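Local coordinates for synaptic vesicle glycoprotein 2C (Homo sapiens, PDB 5JLV) that is a synaptic vesicle membrane glycoprotein whose luminal domain, the part modelled here, probably serves as a receptor for botulinum neurotoxin A, at residues C[62-67]-C[82-87]. Numbering follows the deposited sequence.
With NAG (2-acetamido-2-deoxy-beta-D-glucopyranose), chain M.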
loop_
_atom_site.group_PDB
_atom_site.type_symbol
_atom_site.label_atom_id
_atom_site.label_comp_id
_atom_site.label_asym_id
_atom_site.label_seq_id
_atom_site.Cartn_x
_atom_site.Cartn_y
_atom_site.Cartn_z
ATOM N N PHE C 62 -4.587 16.147 -31.591
ATOM C CA PHE C 62 -3.721 16.865 -30.673
ATOM C C PHE C 62 -2.300 16.374 -30.908
ATOM O O PHE C 62 -2.064 15.170 -30.969
ATOM C CB PHE C 62 -4.121 16.569 -29.220
ATOM C CG PHE C 62 -5.444 17.150 -28.817
ATOM C CD1 PHE C 62 -6.616 16.419 -28.970
ATOM C CD2 PHE C 62 -5.517 18.418 -28.245
ATOM C CE1 PHE C 62 -7.836 16.950 -28.587
ATOM C CE2 PHE C 62 -6.738 18.954 -27.859
ATOM C CZ PHE C 62 -7.902 18.218 -28.036
ATOM N N LYS C 63 -1.356 17.290 -31.028
ATOM C CA LYS C 63 0.028 16.915 -31.266
ATOM C C LYS C 63 0.970 17.713 -30.368
ATOM O O LYS C 63 0.776 18.918 -30.176
ATOM C CB LYS C 63 0.361 17.088 -32.754
ATOM C CG LYS C 63 1.826 16.965 -33.126
ATOM C CD LYS C 63 2.016 17.055 -34.646
ATOM C CE LYS C 63 1.015 18.013 -35.292
ATOM N NZ LYS C 63 1.468 18.522 -36.615
ATOM N N ASP C 64 1.968 17.029 -29.797
ATOM C CA ASP C 64 2.981 17.653 -28.917
ATOM C C ASP C 64 2.342 18.422 -27.760
ATOM O O ASP C 64 2.762 19.521 -27.435
ATOM C CB ASP C 64 3.924 18.591 -29.703
ATOM C CG ASP C 64 4.601 17.909 -30.874
ATOM O OD1 ASP C 64 4.890 16.701 -30.797
ATOM O OD2 ASP C 64 4.859 18.594 -31.883
ATOM N N SER C 65 1.315 17.839 -27.160
ATOM C CA SER C 65 0.537 18.530 -26.158
ATOM C C SER C 65 0.661 17.852 -24.816
ATOM O O SER C 65 0.990 16.664 -24.738
ATOM C CB SER C 65 -0.929 18.616 -26.586
ATOM O OG SER C 65 -1.069 19.496 -27.690
ATOM N N VAL C 66 0.423 18.620 -23.760
ATOM C CA VAL C 66 0.458 18.113 -22.397
ATOM C C VAL C 66 -0.934 18.268 -21.763
ATOM O O VAL C 66 -1.552 19.326 -21.854
ATOM C CB VAL C 66 1.536 18.831 -21.549
ATOM C CG1 VAL C 66 1.481 18.371 -20.087
ATOM C CG2 VAL C 66 2.921 18.581 -22.132
ATOM N N PHE C 67 -1.433 17.195 -21.167
ATOM C CA PHE C 67 -2.691 17.242 -20.426
ATOM C C PHE C 67 -2.398 16.948 -18.960
ATOM O O PHE C 67 -2.002 15.824 -18.614
ATOM C CB PHE C 67 -3.704 16.225 -20.987
ATOM C CG PHE C 67 -4.093 16.472 -22.419
ATOM C CD1 PHE C 67 -3.278 16.037 -23.466
ATOM C CD2 PHE C 67 -5.292 17.115 -22.728
ATOM C CE1 PHE C 67 -3.639 16.260 -24.789
ATOM C CE2 PHE C 67 -5.656 17.352 -24.051
ATOM C CZ PHE C 67 -4.828 16.918 -25.083
ATOM N N PHE C 82 -4.100 11.423 -30.570
ATOM C CA PHE C 82 -3.170 12.155 -29.740
ATOM C C PHE C 82 -1.770 11.689 -30.105
ATOM O O PHE C 82 -1.410 10.546 -29.828
ATOM C CB PHE C 82 -3.450 11.855 -28.268
ATOM C CG PHE C 82 -4.830 12.235 -27.824
ATOM C CD1 PHE C 82 -5.894 11.338 -27.961
ATOM C CD2 PHE C 82 -5.069 13.471 -27.241
ATOM C CE1 PHE C 82 -7.175 11.692 -27.548
ATOM C CE2 PHE C 82 -6.350 13.827 -26.815
ATOM C CZ PHE C 82 -7.398 12.943 -26.978
ATOM N N LYS C 83 -0.995 12.569 -30.740
ATOM C CA LYS C 83 0.349 12.242 -31.234
ATOM C C LYS C 83 1.432 12.943 -30.414
ATOM O O LYS C 83 1.449 14.177 -30.325
ATOM C CB LYS C 83 0.484 12.638 -32.709
ATOM C CG LYS C 83 -0.525 11.968 -33.634
ATOM C CD LYS C 83 -0.358 12.402 -35.092
ATOM C CE LYS C 83 -1.564 11.988 -35.935
ATOM N NZ LYS C 83 -1.398 12.275 -37.388
ATOM N N ASN C 84 2.326 12.156 -29.809
ATOM C CA ASN C 84 3.420 12.699 -28.989
ATOM C C ASN C 84 2.882 13.575 -27.853
ATOM O O ASN C 84 3.415 14.646 -27.555
ATOM C CB ASN C 84 4.419 13.479 -29.864
ATOM C CG ASN C 84 5.747 13.722 -29.174
ATOM O OD1 ASN C 84 6.183 12.939 -28.329
ATOM N ND2 ASN C 84 6.404 14.816 -29.542
ATOM N N CYS C 85 1.802 13.116 -27.237
ATOM C CA CYS C 85 1.214 13.825 -26.125
ATOM C C CYS C 85 1.617 13.193 -24.802
ATOM O O CYS C 85 1.896 11.995 -24.742
ATOM C CB CYS C 85 -0.310 13.904 -26.287
ATOM S SG CYS C 85 -0.802 15.003 -27.660
ATOM N N THR C 86 1.699 14.016 -23.759
ATOM C CA THR C 86 1.914 13.531 -22.406
ATOM C C THR C 86 0.667 13.769 -21.550
ATOM O O THR C 86 0.105 14.877 -21.525
ATOM C CB THR C 86 3.141 14.198 -21.766
ATOM O OG1 THR C 86 4.264 14.014 -22.628
ATOM C CG2 THR C 86 3.445 13.582 -20.402
ATOM N N PHE C 87 0.224 12.720 -20.870
ATOM C CA PHE C 87 -0.919 12.822 -19.972
ATOM C C PHE C 87 -0.450 12.573 -18.549
ATOM O O PHE C 87 0.192 11.546 -18.267
ATOM C CB PHE C 87 -1.983 11.800 -20.346
ATOM C CG PHE C 87 -2.474 11.924 -21.749
ATOM C CD1 PHE C 87 -1.833 11.253 -22.785
ATOM C CD2 PHE C 87 -3.593 12.696 -22.036
ATOM C CE1 PHE C 87 -2.293 11.358 -24.086
ATOM C CE2 PHE C 87 -4.059 12.819 -23.338
ATOM C CZ PHE C 87 -3.405 12.146 -24.365
HETATM C C1 NAG M . 7.671 15.300 -29.103
HETATM C C2 NAG M . 8.698 15.173 -30.222
HETATM C C3 NAG M . 10.096 15.515 -29.719
HETATM C C4 NAG M . 10.095 16.836 -28.959
HETATM C C5 NAG M . 8.982 16.864 -27.917
HETATM C C6 NAG M . 8.932 18.213 -27.209
HETATM C C7 NAG M . 8.317 13.587 -32.017
HETATM C C8 NAG M . 8.517 12.179 -32.494
HETATM N N2 NAG M . 8.681 13.827 -30.761
HETATM O O3 NAG M . 10.993 15.607 -30.833
HETATM O O4 NAG M . 11.360 17.016 -28.313
HETATM O O5 NAG M . 7.730 16.612 -28.550
HETATM O O6 NAG M . 7.591 18.480 -26.784
HETATM O O7 NAG M . 7.850 14.455 -32.736
#
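Two successive coils of a right-handed, pentapeptide-repeat-type beta-helix stack in register here, 62-67 on 82-87, each rounding the same corner. Backbone hydrogen bonds of the parallel-strand kind join them: K83 N to F62 O and D64 N to K83 O leading into the turn, T86 N to S65 O and F67 N to T86 O after it. At the corner, D64 and N84 share positive phi and psi. N84, its CG anti to the backbone N (chi1 -164°), carries an N-linked NAG, ND2 bonded to sugar C1 at 1.4 Å. The remaining N-H of ND2 hydrogen-bonds D64 OD1, 2.7 Å away, on the anti side but out of the carboxylate plane, the N84 amide plane turned almost perpendicular to it. On the inner side of the turn, C85 SG accepts a weak hydrogen bond from S65 N at 3.6 Å and packs against F62 CB (4.0 Å) and F67 CE1 (4.2 Å). Inside, F62 lies beside F82 with planes only 4° apart but slid, F62 CD1 to F82 CE2 3.4 Å; F67 does nearly the same with F87, F67 CD1 to F87 CE2 3.3 Å. An offset edge-to-face pair, the edge of F82 toward the face of F67, ties the two columns together. The rows of rings continue one coil to either side: H42 and Y47 on strands 40-43 and 46-53, F102 and F107 on strands 102-103 and 106-108.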